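Local structure of predicted sugar phosphatases of the HAD superfamily (2HX1) at residues 73-77 with 78-82; 180-184 with 185-189; 260-263 with 264-268; 119-122 with 123-126; 3-7 with 8-12. The protein probably hydrolyses phosphorylated sugars as a magnesium-binding phosphatase of the haloacid dehalogenase (HAD) superfamily. All blocks are in the same frame, centred on the assembly; numbering follows the deposited sequence. Where two conformers were deposited one is given.

Interaction 1: residues 73-77 with 78-82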
loop_
_atom_site.group_PDB
_atom_site.type_symbol
_atom_site.label_atom_id
_atom_site.label_comp_id
_atom_site.label_asym_id
_atom_site.label_seq_id
_atom_site.Cartn_x
_atom_site.Cartn_y
_atom_site.Cartn_z
ATOM N N PHE A 73 2.120 -31.212 29.957
ATOM C CA PHE A 73 1.614 -30.803 31.250
ATOM C C PHE A 73 2.441 -29.735 31.938
ATOM O O PHE A 73 1.915 -29.009 32.778
ATOM C CB PHE A 73 1.424 -32.031 32.152
ATOM C CG PHE A 73 0.510 -33.059 31.555
ATOM C CD1 PHE A 73 -0.843 -32.776 31.377
ATOM C CD2 PHE A 73 0.996 -34.293 31.128
ATOM C CE1 PHE A 73 -1.707 -33.708 30.795
ATOM C CE2 PHE A 73 0.138 -35.246 30.552
ATOM C CZ PHE A 73 -1.223 -34.950 30.383
ATOM N N SER A 74 3.706 -29.588 31.554
ATOM C CA SER A 74 4.568 -28.633 32.233
ATOM C C SER A 74 4.269 -27.184 31.868
ATOM O O SER A 74 4.681 -26.284 32.591
ATOM C CB SER A 74 6.045 -28.956 31.963
ATOM O OG SER A 74 6.351 -28.919 30.581
ATOM N N ILE A 75 3.580 -26.944 30.759
ATOM C CA ILE A 75 3.187 -25.578 30.390
ATOM C C ILE A 75 2.043 -25.140 31.303
ATOM O O ILE A 75 0.952 -25.689 31.244
ATOM C CB ILE A 75 2.710 -25.456 28.920
ATOM C CG1 ILE A 75 3.668 -26.160 27.947
ATOM C CG2 ILE A 75 2.556 -23.989 28.526
ATOM C CD1 ILE A 75 4.935 -25.452 27.686
ATOM N N THR A 76 2.316 -24.160 32.154
ATOM C CA THR A 76 1.334 -23.606 33.068
ATOM C C THR A 76 0.901 -22.226 32.563
ATOM O O THR A 76 1.605 -21.611 31.757
ATOM C CB THR A 76 1.928 -23.516 34.516
ATOM O OG1 THR A 76 3.193 -22.849 34.492
ATOM C CG2 THR A 76 2.177 -24.877 35.068
ATOM N N ALA A 77 -0.258 -21.751 33.030
ATOM C CA ALA A 77 -0.808 -20.486 32.565
ATOM C C ALA A 77 0.109 -19.317 32.893
ATOM O O ALA A 77 0.101 -18.314 32.189
ATOM C CB ALA A 77 -2.220 -20.252 33.150
ATOM N N ASP A 78 0.882 -19.424 33.970
ATOM C CA ASP A 78 1.855 -18.366 34.329
ATOM C C ASP A 78 3.005 -18.241 33.313
ATOM O O ASP A 78 3.711 -17.226 33.278
ATOM C CB ASP A 78 2.407 -18.563 35.762
ATOM C CG ASP A 78 3.286 -19.789 35.893
ATOM O OD1 ASP A 78 2.844 -20.866 35.473
ATOM O OD2 ASP A 78 4.424 -19.684 36.406
ATOM N N LYS A 79 3.194 -19.255 32.487
ATOM C CA LYS A 79 4.277 -19.238 31.507
ATOM C C LYS A 79 3.812 -18.705 30.155
ATOM O O LYS A 79 4.632 -18.542 29.255
ATOM C CB LYS A 79 4.840 -20.639 31.317
ATOM C CG LYS A 79 5.191 -21.369 32.611
ATOM C CD LYS A 79 6.676 -21.508 32.886
ATOM C CE LYS A 79 6.929 -22.580 33.989
ATOM N NZ LYS A 79 6.206 -23.913 33.802
ATOM N N ILE A 80 2.503 -18.464 30.017
ATOM C CA ILE A 80 1.924 -17.995 28.768
ATOM C C ILE A 80 1.628 -16.492 28.809
ATOM O O ILE A 80 0.733 -16.018 29.522
ATOM C CB ILE A 80 0.669 -18.790 28.400
ATOM C CG1 ILE A 80 0.992 -20.299 28.404
ATOM C CG2 ILE A 80 0.152 -18.370 27.028
ATOM C CD1 ILE A 80 -0.060 -21.186 27.848
ATOM N N ILE A 81 2.393 -15.754 28.029
ATOM C CA ILE A 81 2.193 -14.324 27.881
ATOM C C ILE A 81 1.564 -14.089 26.516
ATOM O O ILE A 81 2.159 -14.378 25.495
ATOM C CB ILE A 81 3.526 -13.552 27.961
ATOM C CG1 ILE A 81 4.325 -13.944 29.220
ATOM C CG2 ILE A 81 3.238 -12.062 27.919
ATOM C CD1 ILE A 81 5.833 -13.564 29.144
ATOM N N SER A 82 0.356 -13.555 26.507
ATOM C CA SER A 82 -0.446 -13.484 25.315
ATOM C C SER A 82 -0.869 -12.054 25.047
ATOM O O SER A 82 -1.090 -11.291 25.992
ATOM C CB SER A 82 -1.687 -14.343 25.604
ATOM O OG SER A 82 -2.778 -14.017 24.786
HETATM O O HOH W 1 0.050 -15.500 32.165
#
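Lys79 carries CG next to its own backbone N (chi1 -50°), then bends at chi2 and again at chi4, which folds the chain back along Thr76. Thr76 turns OG1 in between its backbone N and carbonyl carbon (chi1 51°), facing this chain. Lys79 NZ makes a weak hydrogen bond to Thr76 OG1 at 3.3 Å, though the place of OG1 is doubtful because it sits too close to Asp78. NZ also bonds weakly to Tyr49 OH of strand 48-53. The backbone holds the turn more firmly. Lys79 N donates to Thr76 O at 2.9 Å, and Ile80 N donates to Ala77 O at 3.2 Å. In both, the donor stands well above the carbonyl plane, as in a tight 3-10 turn. One water donates to both Ala77 O and Ile80 O and so links the two carbonyls. On the buried side, Ile75 CG2 meets Ile80 CD1 at 3.9 Å, the two side chains crossing at about a right angle. An alanine in place of Lys79 would lack the chain lying along Thr76, and would probably leave Tyr49 OH without that weak partner. The turn leads into strand 80-82, one edge strand of the six-stranded parallel sheet. That strand bonds to strand 48-53. Ile75 packs on Phe39 of helix 35-44, and Ile80 on Leu63 and Ala64 of helix 60-69.

Interaction 2: residues 180-184 with 185-189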
loop_
_atom_site.group_PDB
_atom_site.type_symbol
_atom_site.label_atom_id
_atom_site.label_comp_id
_atom_site.label_asym_id
_atom_site.label_seq_id
_atom_site.Cartn_x
_atom_site.Cartn_y
_atom_site.Cartn_z
ATOM N N VAL A 180 -4.591 -22.985 3.636
ATOM C CA VAL A 180 -4.529 -22.017 4.720
ATOM C C VAL A 180 -5.951 -21.514 5.024
ATOM O O VAL A 180 -6.925 -21.818 4.304
ATOM C CB VAL A 180 -3.634 -20.793 4.388
ATOM C CG1 VAL A 180 -2.258 -21.223 3.897
ATOM C CG2 VAL A 180 -4.306 -19.896 3.356
ATOM N N ALA A 181 -6.057 -20.762 6.111
ATOM C CA ALA A 181 -7.286 -20.133 6.524
ATOM C C ALA A 181 -6.951 -18.689 6.902
ATOM O O ALA A 181 -5.841 -18.395 7.376
ATOM C CB ALA A 181 -7.871 -20.872 7.716
ATOM N N ILE A 182 -7.884 -17.793 6.640
ATOM C CA ILE A 182 -7.718 -16.400 6.992
ATOM C C ILE A 182 -7.873 -16.285 8.510
ATOM O O ILE A 182 -8.859 -16.776 9.074
ATOM C CB ILE A 182 -8.749 -15.534 6.264
ATOM C CG1 ILE A 182 -8.562 -15.648 4.746
ATOM C CG2 ILE A 182 -8.618 -14.099 6.658
ATOM C CD1 ILE A 182 -9.747 -15.124 3.948
ATOM N N ALA A 183 -6.888 -15.657 9.156
ATOM C CA ALA A 183 -6.846 -15.497 10.616
ATOM C C ALA A 183 -7.468 -14.177 10.962
ATOM O O ALA A 183 -7.749 -13.366 10.077
ATOM C CB ALA A 183 -5.425 -15.538 11.147
ATOM N N ILE A 184 -7.685 -13.952 12.255
ATOM C CA ILE A 184 -8.382 -12.736 12.710
ATOM C C ILE A 184 -7.606 -11.453 12.294
ATOM O O ILE A 184 -8.205 -10.440 11.900
ATOM C CB ILE A 184 -8.733 -12.814 14.208
ATOM C CG1 ILE A 184 -9.760 -11.735 14.576
ATOM C CG2 ILE A 184 -7.444 -12.780 15.119
ATOM C CD1 ILE A 184 -11.136 -11.827 13.793
ATOM N N GLY A 185 -6.268 -11.530 12.309
ATOM C CA GLY A 185 -5.444 -10.415 11.845
ATOM C C GLY A 185 -5.672 -10.144 10.392
ATOM O O GLY A 185 -5.615 -9.000 9.937
ATOM N N GLY A 186 -5.932 -11.203 9.649
ATOM C CA GLY A 186 -6.219 -11.096 8.220
ATOM C C GLY A 186 -7.576 -10.480 7.989
ATOM O O GLY A 186 -7.743 -9.691 7.083
ATOM N N VAL A 187 -8.544 -10.828 8.821
ATOM C CA VAL A 187 -9.845 -10.173 8.768
ATOM C C VAL A 187 -9.707 -8.656 8.994
ATOM O O VAL A 187 -10.352 -7.867 8.310
ATOM C CB VAL A 187 -10.831 -10.800 9.781
ATOM C CG1 VAL A 187 -12.160 -10.000 9.870
ATOM C CG2 VAL A 187 -11.103 -12.222 9.397
ATOM N N ALA A 188 -8.893 -8.251 9.972
ATOM C CA ALA A 188 -8.623 -6.835 10.193
ATOM C C ALA A 188 -7.988 -6.246 8.945
ATOM O O ALA A 188 -8.391 -5.181 8.506
ATOM C CB ALA A 188 -7.706 -6.639 11.429
ATOM N N THR A 189 -6.997 -6.942 8.377
ATOM C CA THR A 189 -6.318 -6.480 7.171
ATOM C C THR A 189 -7.318 -6.214 6.032
ATOM O O THR A 189 -7.204 -5.214 5.308
ATOM C CB THR A 189 -5.235 -7.498 6.721
ATOM O OG1 THR A 189 -4.192 -7.557 7.706
ATOM C CG2 THR A 189 -4.638 -7.112 5.383
#
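Val187 N donates to Ala183 O at 2.9 Å, lying in the carbonyl plane, with an N-H...O angle of 154°. Ala188 N donates to Ile184 O at 3.0 Å in the next bond of the series. These two bonds start helix 184-195. Ala183 is its N-cap residue. Gly186 N also reaches Ala183 O, but the bond is bent and weak, so two N-H groups share this one oxygen. At the helix start, Gly185 N is taken up by Thr169 OG1. The side chains pack outside this polar core. Ile182 places CG2 opposite its backbone N (chi1 -61° for CG1), and CG2 rests against the first helical turn, 3.9 Å from Val187 N. A CB on Gly186 would come about 3.1 Å from Ile182 CG2, which is tight, so the bare glycine lets the methyl rest on the backbone here. The methyls Ile182 CG2 and Val187 CG2 meet at 4.1 Å. Ile184 CD1 touches Val187 CB at 4.2 Å. A bound HEPES buffer molecule lies about 4 Å from the Ala183 side chain, so the helix start lies next to this ligand. Strand 180-182 pairs antiparallel with strand 172-174. Ile184, Val187 and Ala188 pack on Leu138 of strand 133-138. Ile182 and Val187 lie on Trp146 of helix 146-159, and Ile182 N bonds to Asn151 of the second subunit.

Interaction 3: residues 260-263 with 264-268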
loop_
_atom_site.group_PDB
_atom_site.type_symbol
_atom_site.label_atom_id
_atom_site.label_comp_id
_atom_site.label_asym_id
_atom_site.label_seq_id
_atom_site.Cartn_x
_atom_site.Cartn_y
_atom_site.Cartn_z
ATOM N N ASP A 260 14.041 -23.274 1.894
ATOM C CA ASP A 260 14.379 -22.836 0.537
ATOM C C ASP A 260 14.248 -21.331 0.367
ATOM O O ASP A 260 14.866 -20.744 -0.546
ATOM C CB ASP A 260 13.494 -23.532 -0.525
ATOM C CG ASP A 260 13.801 -25.039 -0.671
ATOM O OD1 ASP A 260 14.879 -25.476 -0.226
ATOM O OD2 ASP A 260 12.955 -25.794 -1.216
ATOM N N ASP A 261 13.474 -20.698 1.255
ATOM C CA ASP A 261 13.195 -19.262 1.150
ATOM C C ASP A 261 13.913 -18.403 2.177
ATOM O O ASP A 261 13.857 -17.174 2.089
ATOM C CB ASP A 261 11.691 -19.019 1.309
ATOM C CG ASP A 261 10.862 -19.814 0.335
ATOM O OD1 ASP A 261 11.268 -19.889 -0.845
ATOM O OD2 ASP A 261 9.814 -20.368 0.748
ATOM N N ALA A 262 14.547 -19.018 3.168
ATOM C CA ALA A 262 15.067 -18.252 4.297
ATOM C C ALA A 262 16.068 -17.182 3.886
ATOM O O ALA A 262 15.979 -16.038 4.330
ATOM C CB ALA A 262 15.682 -19.171 5.331
ATOM N N GLU A 263 17.040 -17.547 3.054
ATOM C CA GLU A 263 18.083 -16.587 2.705
ATOM C C GLU A 263 17.489 -15.407 1.953
ATOM O O GLU A 263 17.768 -14.226 2.238
ATOM C CB GLU A 263 19.192 -17.234 1.886
ATOM C CG GLU A 263 20.208 -17.965 2.721
ATOM C CD GLU A 263 21.576 -18.075 2.046
ATOM O OE1 GLU A 263 22.295 -17.039 1.946
ATOM O OE2 GLU A 263 21.930 -19.208 1.646
ATOM N N THR A 264 16.619 -15.731 1.030
ATOM C CA THR A 264 15.919 -14.705 0.260
ATOM C C THR A 264 15.063 -13.802 1.155
ATOM O O THR A 264 15.161 -12.570 1.072
ATOM C CB THR A 264 15.111 -15.349 -0.885
ATOM O OG1 THR A 264 16.036 -15.680 -1.928
ATOM C CG2 THR A 264 14.057 -14.413 -1.432
ATOM N N LYS A 265 14.260 -14.388 2.038
ATOM C CA LYS A 265 13.411 -13.554 2.885
ATOM C C LYS A 265 14.271 -12.728 3.820
ATOM O O LYS A 265 13.962 -11.560 4.054
ATOM C CB LYS A 265 12.366 -14.364 3.635
ATOM C CG LYS A 265 11.290 -14.975 2.727
ATOM C CD LYS A 265 10.395 -15.935 3.529
ATOM C CE LYS A 265 9.033 -16.179 2.861
ATOM N NZ LYS A 265 8.070 -16.800 3.799
ATOM N N ILE A 266 15.369 -13.298 4.330
ATOM C CA ILE A 266 16.222 -12.552 5.239
ATOM C C ILE A 266 16.859 -11.357 4.495
ATOM O O ILE A 266 16.877 -10.227 5.004
ATOM C CB ILE A 266 17.255 -13.461 5.924
ATOM C CG1 ILE A 266 16.533 -14.426 6.873
ATOM C CG2 ILE A 266 18.303 -12.636 6.696
ATOM C CD1 ILE A 266 17.366 -15.626 7.319
ATOM N N LYS A 267 17.324 -11.604 3.274
ATOM C CA LYS A 267 17.944 -10.575 2.443
ATOM C C LYS A 267 16.959 -9.500 2.014
ATOM O O LYS A 267 17.310 -8.318 1.987
ATOM C CB LYS A 267 18.588 -11.209 1.202
ATOM C CG LYS A 267 19.478 -10.261 0.383
ATOM C CD LYS A 267 20.416 -11.048 -0.578
ATOM C CE LYS A 267 21.075 -10.126 -1.606
ATOM N NZ LYS A 267 22.241 -10.731 -2.349
ATOM N N SER A 268 15.736 -9.896 1.662
ATOM C CA SER A 268 14.743 -8.922 1.170
ATOM C C SER A 268 14.172 -8.030 2.288
ATOM O O SER A 268 13.854 -6.867 2.058
ATOM C CB SER A 268 13.664 -9.635 0.360
ATOM O OG SER A 268 12.660 -10.124 1.200
HETATM O O HOH W 2 16.438 -18.508 -0.082
HETATM O O HOH W 3 14.940 -18.209 -2.488
HETATM O O HOH W 4 8.895 -19.305 3.288
#
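Asp261, Ala262 and Glu263 give their carbonyl oxygens to Lys265, Ile266 and Lys267, which is the regular i to i+4 bonding of an alpha helix. Lys265 N meets Asp261 O at 2.8 Å, nearly along the C=O axis. Ile266 N to Ala262 O and Lys267 N to Glu263 O follow at 2.8 and 2.9 Å. At the helix start, a water takes the N-H of Thr264 and donates to Asp260 O. A second water links Asp260 O with Thr264 OG1. Lys265 runs back alongside Asp261 with its chain extended beyond CG, and its CD rests 4.0 Å from Asp261 CB. The charged ends do not touch: Lys265 NZ stays 5.0 Å from Asp261 OD2. A water joins them, accepting from Lys265 NZ at 2.7 Å and donating to Asp261 OD2. On the buried face, Ile266 folds over the Ala262 carbonyl, with CG1 3.1 Å from Ala262 O, and packs on Leu235 of helix 235-245. Glu263 OE1 is held by Gly1 N. The helix belongs to the beta-alpha-beta unit that joins strands 248-252 and 275-277. The chemistry divides along its faces, with aliphatic groups inward and charged groups outward. The water between Asp261 and Lys265 probably softens their attraction, and each end has a further weak partner: Lys265 NZ bonds to Asn256 O, and Asp261 OD2 forms a long ion pair with Arg258.

Interaction 4: residues 119-122 with 123-126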
loop_
_atom_site.group_PDB
_atom_site.type_symbol
_atom_site.label_atom_id
_atom_site.label_comp_id
_atom_site.label_asym_id
_atom_site.label_seq_id
_atom_site.Cartn_x
_atom_site.Cartn_y
_atom_site.Cartn_z
HETATM N N MSE A 119 -20.019 -7.285 26.801
HETATM C CA MSE A 119 -19.531 -7.825 25.549
HETATM C C MSE A 119 -20.754 -8.222 24.729
HETATM O O MSE A 119 -21.626 -8.928 25.250
HETATM C CB MSE A 119 -18.740 -9.090 25.799
HETATM C CG MSE A 119 -17.511 -8.933 26.668
HETATM SE SE MSE A 119 -16.201 -7.863 25.815
HETATM C CE MSE A 119 -15.545 -9.173 24.416
ATOM N N LEU A 120 -20.818 -7.772 23.467
ATOM C CA LEU A 120 -21.818 -8.257 22.476
ATOM C C LEU A 120 -21.190 -8.477 21.090
ATOM O O LEU A 120 -20.346 -7.685 20.644
ATOM C CB LEU A 120 -22.966 -7.257 22.304
ATOM C CG LEU A 120 -24.053 -7.134 23.383
ATOM C CD1 LEU A 120 -24.869 -5.879 23.136
ATOM C CD2 LEU A 120 -24.977 -8.333 23.383
ATOM N N PRO A 121 -21.642 -9.511 20.375
ATOM C CA PRO A 121 -21.132 -9.692 19.032
ATOM C C PRO A 121 -21.608 -8.555 18.145
ATOM O O PRO A 121 -22.708 -8.008 18.369
ATOM C CB PRO A 121 -21.766 -11.000 18.587
ATOM C CG PRO A 121 -23.010 -11.096 19.375
ATOM C CD PRO A 121 -22.658 -10.512 20.715
ATOM N N VAL A 122 -20.819 -8.203 17.135
ATOM C CA VAL A 122 -21.258 -7.186 16.155
ATOM C C VAL A 122 -22.681 -7.472 15.632
ATOM O O VAL A 122 -23.447 -6.541 15.415
ATOM C CB VAL A 122 -20.245 -7.009 14.981
ATOM C CG1 VAL A 122 -20.865 -6.209 13.836
ATOM C CG2 VAL A 122 -18.965 -6.299 15.477
ATOM N N SER A 123 -23.048 -8.743 15.502
ATOM C CA SER A 123 -24.371 -9.139 15.035
ATOM C C SER A 123 -25.527 -8.634 15.889
ATOM O O SER A 123 -26.648 -8.501 15.391
ATOM C CB SER A 123 -24.480 -10.658 15.043
ATOM O OG SER A 123 -24.335 -11.128 16.362
ATOM N N ALA A 124 -25.269 -8.387 17.172
ATOM C CA ALA A 124 -26.303 -7.899 18.104
ATOM C C ALA A 124 -26.302 -6.394 18.260
ATOM O O ALA A 124 -26.917 -5.867 19.214
ATOM C CB ALA A 124 -26.148 -8.566 19.479
ATOM N N ILE A 125 -25.620 -5.690 17.349
ATOM C CA ILE A 125 -25.573 -4.247 17.391
ATOM C C ILE A 125 -26.499 -3.701 16.325
ATOM O O ILE A 125 -26.494 -4.175 15.185
ATOM C CB ILE A 125 -24.169 -3.675 17.120
ATOM C CG1 ILE A 125 -23.170 -4.222 18.137
ATOM C CG2 ILE A 125 -24.207 -2.124 17.150
ATOM C CD1 ILE A 125 -23.468 -3.869 19.559
ATOM N N ASP A 126 -27.296 -2.709 16.717
ATOM C CA ASP A 126 -28.219 -2.039 15.820
ATOM C C ASP A 126 -28.446 -0.618 16.310
ATOM O O ASP A 126 -27.852 -0.194 17.308
ATOM C CB ASP A 126 -29.567 -2.784 15.807
ATOM C CG ASP A 126 -30.207 -2.895 17.205
ATOM O OD1 ASP A 126 -30.034 -1.976 18.051
ATOM O OD2 ASP A 126 -30.881 -3.924 17.473
#
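Pro121 and Ala124 close a 3-10 turn that ends strand 117-121, an outermost strand of the five-stranded parallel sheet. This sheet belongs to the part of the chain inserted between strands 80-82 and 228-232 of the six-stranded core, and is probably the cap domain found in many HAD phosphatases. Ala124 N donates to Pro121 O at 2.9 Å. Ile125 N donates to Val122 O at 3.0 Å. Both are i to i+3 bonds, and in both the donor stands above the carbonyl plane, so two overlapping turns bend the chain by about a right angle. The bend brings Ala124 and Ile125 beside Leu120 and Pro121. Leu120 sends one methyl to each of two partners. Its CD2 touches Ala124 CB at 4.1 Å, and its CD1 meets Ile125 CD1 at 4.3 Å. Ile125 carries CG1 beside its backbone N (chi1 -58°), and this sets CG1 over the turn, 3.6 Å from Val122 O. Val122 itself faces the interior and packs on Leu103, Leu136 and Thr153. The carbonyl oxygens of Ser123 and Ile125 each receive a weak hydrogen bond from Lys152 of helix 146-159. The proline ring also takes part: Pro121 CG lies 4.0 Å from Ala124 CB. The same ring atom, Pro121 CG, is 3.3 Å from Ser123 OG.

Interaction 5: residues 3-7 with 8-12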
loop_
_atom_site.group_PDB
_atom_site.type_symbol
_atom_site.label_atom_id
_atom_site.label_comp_id
_atom_site.label_asym_id
_atom_site.label_seq_id
_atom_site.Cartn_x
_atom_site.Cartn_y
_atom_site.Cartn_z
ATOM N N GLN A 3 24.396 -20.740 8.229
ATOM C CA GLN A 3 24.927 -21.598 9.254
ATOM C C GLN A 3 23.729 -22.085 10.058
ATOM O O GLN A 3 23.058 -21.273 10.705
ATOM C CB GLN A 3 25.942 -20.856 10.142
ATOM C CG GLN A 3 26.216 -21.622 11.450
ATOM C CD GLN A 3 27.392 -21.115 12.304
ATOM O OE1 GLN A 3 27.605 -19.907 12.458
ATOM N NE2 GLN A 3 28.125 -22.061 12.905
ATOM N N ILE A 4 23.443 -23.391 9.989
ATOM C CA ILE A 4 22.369 -23.988 10.774
ATOM C C ILE A 4 22.987 -24.572 12.027
ATOM O O ILE A 4 23.997 -25.283 11.955
ATOM C CB ILE A 4 21.564 -25.049 9.982
ATOM C CG1 ILE A 4 21.063 -24.486 8.646
ATOM C CG2 ILE A 4 20.351 -25.444 10.740
ATOM C CD1 ILE A 4 20.020 -23.439 8.780
ATOM N N GLU A 5 22.403 -24.233 13.172
ATOM C CA GLU A 5 22.903 -24.614 14.479
ATOM C C GLU A 5 21.859 -25.468 15.171
ATOM O O GLU A 5 20.653 -25.277 14.928
ATOM C CB GLU A 5 23.187 -23.352 15.301
ATOM C CG GLU A 5 24.382 -22.558 14.789
ATOM C CD GLU A 5 24.600 -21.225 15.500
ATOM O OE1 GLU A 5 25.187 -21.234 16.608
ATOM O OE2 GLU A 5 24.211 -20.158 14.956
ATOM N N SER A 6 22.286 -26.411 16.023
ATOM C CA SER A 6 21.314 -27.199 16.785
ATOM C C SER A 6 20.750 -26.348 17.894
ATOM O O SER A 6 21.469 -25.607 18.541
ATOM C CB SER A 6 21.894 -28.481 17.381
ATOM O OG SER A 6 22.518 -28.224 18.596
ATOM N N PHE A 7 19.445 -26.447 18.095
ATOM C CA PHE A 7 18.801 -25.670 19.127
ATOM C C PHE A 7 19.422 -25.992 20.489
ATOM O O PHE A 7 19.792 -25.082 21.240
ATOM C CB PHE A 7 17.297 -25.911 19.086
ATOM C CG PHE A 7 16.546 -25.062 20.027
ATOM C CD1 PHE A 7 16.556 -23.689 19.888
ATOM C CD2 PHE A 7 15.851 -25.627 21.076
ATOM C CE1 PHE A 7 15.861 -22.876 20.776
ATOM C CE2 PHE A 7 15.154 -24.832 21.965
ATOM C CZ PHE A 7 15.168 -23.441 21.806
ATOM N N LYS A 8 19.614 -27.281 20.785
ATOM C CA LYS A 8 20.282 -27.691 22.024
ATOM C C LYS A 8 21.576 -26.910 22.263
ATOM O O LYS A 8 21.833 -26.413 23.378
ATOM C CB LYS A 8 20.590 -29.193 21.997
ATOM C CG LYS A 8 21.066 -29.758 23.342
ATOM C CD LYS A 8 21.095 -31.289 23.354
ATOM C CE LYS A 8 21.792 -31.846 24.613
ATOM N NZ LYS A 8 22.352 -33.235 24.394
ATOM N N SER A 9 22.387 -26.797 21.212
ATOM C CA SER A 9 23.705 -26.165 21.343
ATOM C C SER A 9 23.668 -24.653 21.728
ATOM O O SER A 9 24.670 -24.092 22.199
ATOM C CB SER A 9 24.506 -26.312 20.053
ATOM O OG SER A 9 24.105 -25.320 19.119
ATOM N N LEU A 10 22.544 -23.993 21.476
ATOM C CA LEU A 10 22.394 -22.580 21.833
ATOM C C LEU A 10 22.011 -22.388 23.287
ATOM O O LEU A 10 22.332 -21.359 23.863
ATOM C CB LEU A 10 21.338 -21.861 20.946
ATOM C CG LEU A 10 21.393 -22.055 19.433
ATOM C CD1 LEU A 10 20.156 -21.433 18.789
ATOM C CD2 LEU A 10 22.681 -21.485 18.847
ATOM N N LEU A 11 21.317 -23.358 23.875
ATOM C CA LEU A 11 20.631 -23.131 25.143
ATOM C C LEU A 11 21.498 -22.658 26.323
ATOM O O LEU A 11 21.007 -21.915 27.154
ATOM C CB LEU A 11 19.829 -24.361 25.527
ATOM C CG LEU A 11 18.706 -24.682 24.534
ATOM C CD1 LEU A 11 17.961 -25.897 24.982
ATOM C CD2 LEU A 11 17.731 -23.505 24.375
ATOM N N PRO A 12 22.769 -23.108 26.417
ATOM C CA PRO A 12 23.684 -22.644 27.464
ATOM C C PRO A 12 23.998 -21.164 27.477
ATOM O O PRO A 12 24.449 -20.669 28.514
ATOM C CB PRO A 12 24.986 -23.402 27.162
ATOM C CG PRO A 12 24.544 -24.650 26.448
ATOM C CD PRO A 12 23.396 -24.161 25.590
HETATM O O HOH W 5 25.635 -23.668 18.115
#
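Ser6 OG accepts the backbone N-H of Ser9 at 3.0 Å, and Ser9 OG donates in return to Ser6 O at 2.7 Å. The hydroxyl of Ser9 meets a lone pair of that carbonyl, in its plane. A water donates both to Ser9 OG and to Glu5 OE1. Glu5 OE1 also lies 3.4 Å from Leu10 CD2, the two side chains crossing at about a right angle. The other carboxylate oxygen, Glu5 OE2, bonds to His275. Leu10 N donates to Phe7 O at 3.0 Å. Phe7 carries CG opposite its backbone N (chi1 -175°), which brings the ring to Leu11 CD2. Leu11 CD2 sits over one ring face, 4.0 Å from the centroid of Phe7, as a CH-pi contact. Phe7 also packs on Leu229, Val231 and Ile282. An alanine at Phe7 would probably open a gap against Leu229 and Val231 and leave the Leu11 methyl without its aromatic face. Tyr41 and Leu42 of helix 35-44 back Leu11. The whole is a serine N-cap at the start of a short helix, which lies against the six-stranded core sheet.

From the N terminus the order is interaction 5, 1, 4, 2 and 3. Each is local, within a turn or the start of a helix, and closes no long loop. None nests in or crosses another. Interaction 5 sets the first short helix against the core sheet. Interaction 1 leads into strand 80-82 at one edge of that sheet. The chain then enters the five-stranded sheet, where interaction 4 turns away from edge strand 117-121. Interaction 2 starts helix 184-195 and reaches a second subunit. Interaction 3 returns to the core, on the helix before edge strand 275-277. Interactions 3 and 5 come within about 7 Å at their nearest atoms. Interactions 4 and 5 have centres about 49 Å apart.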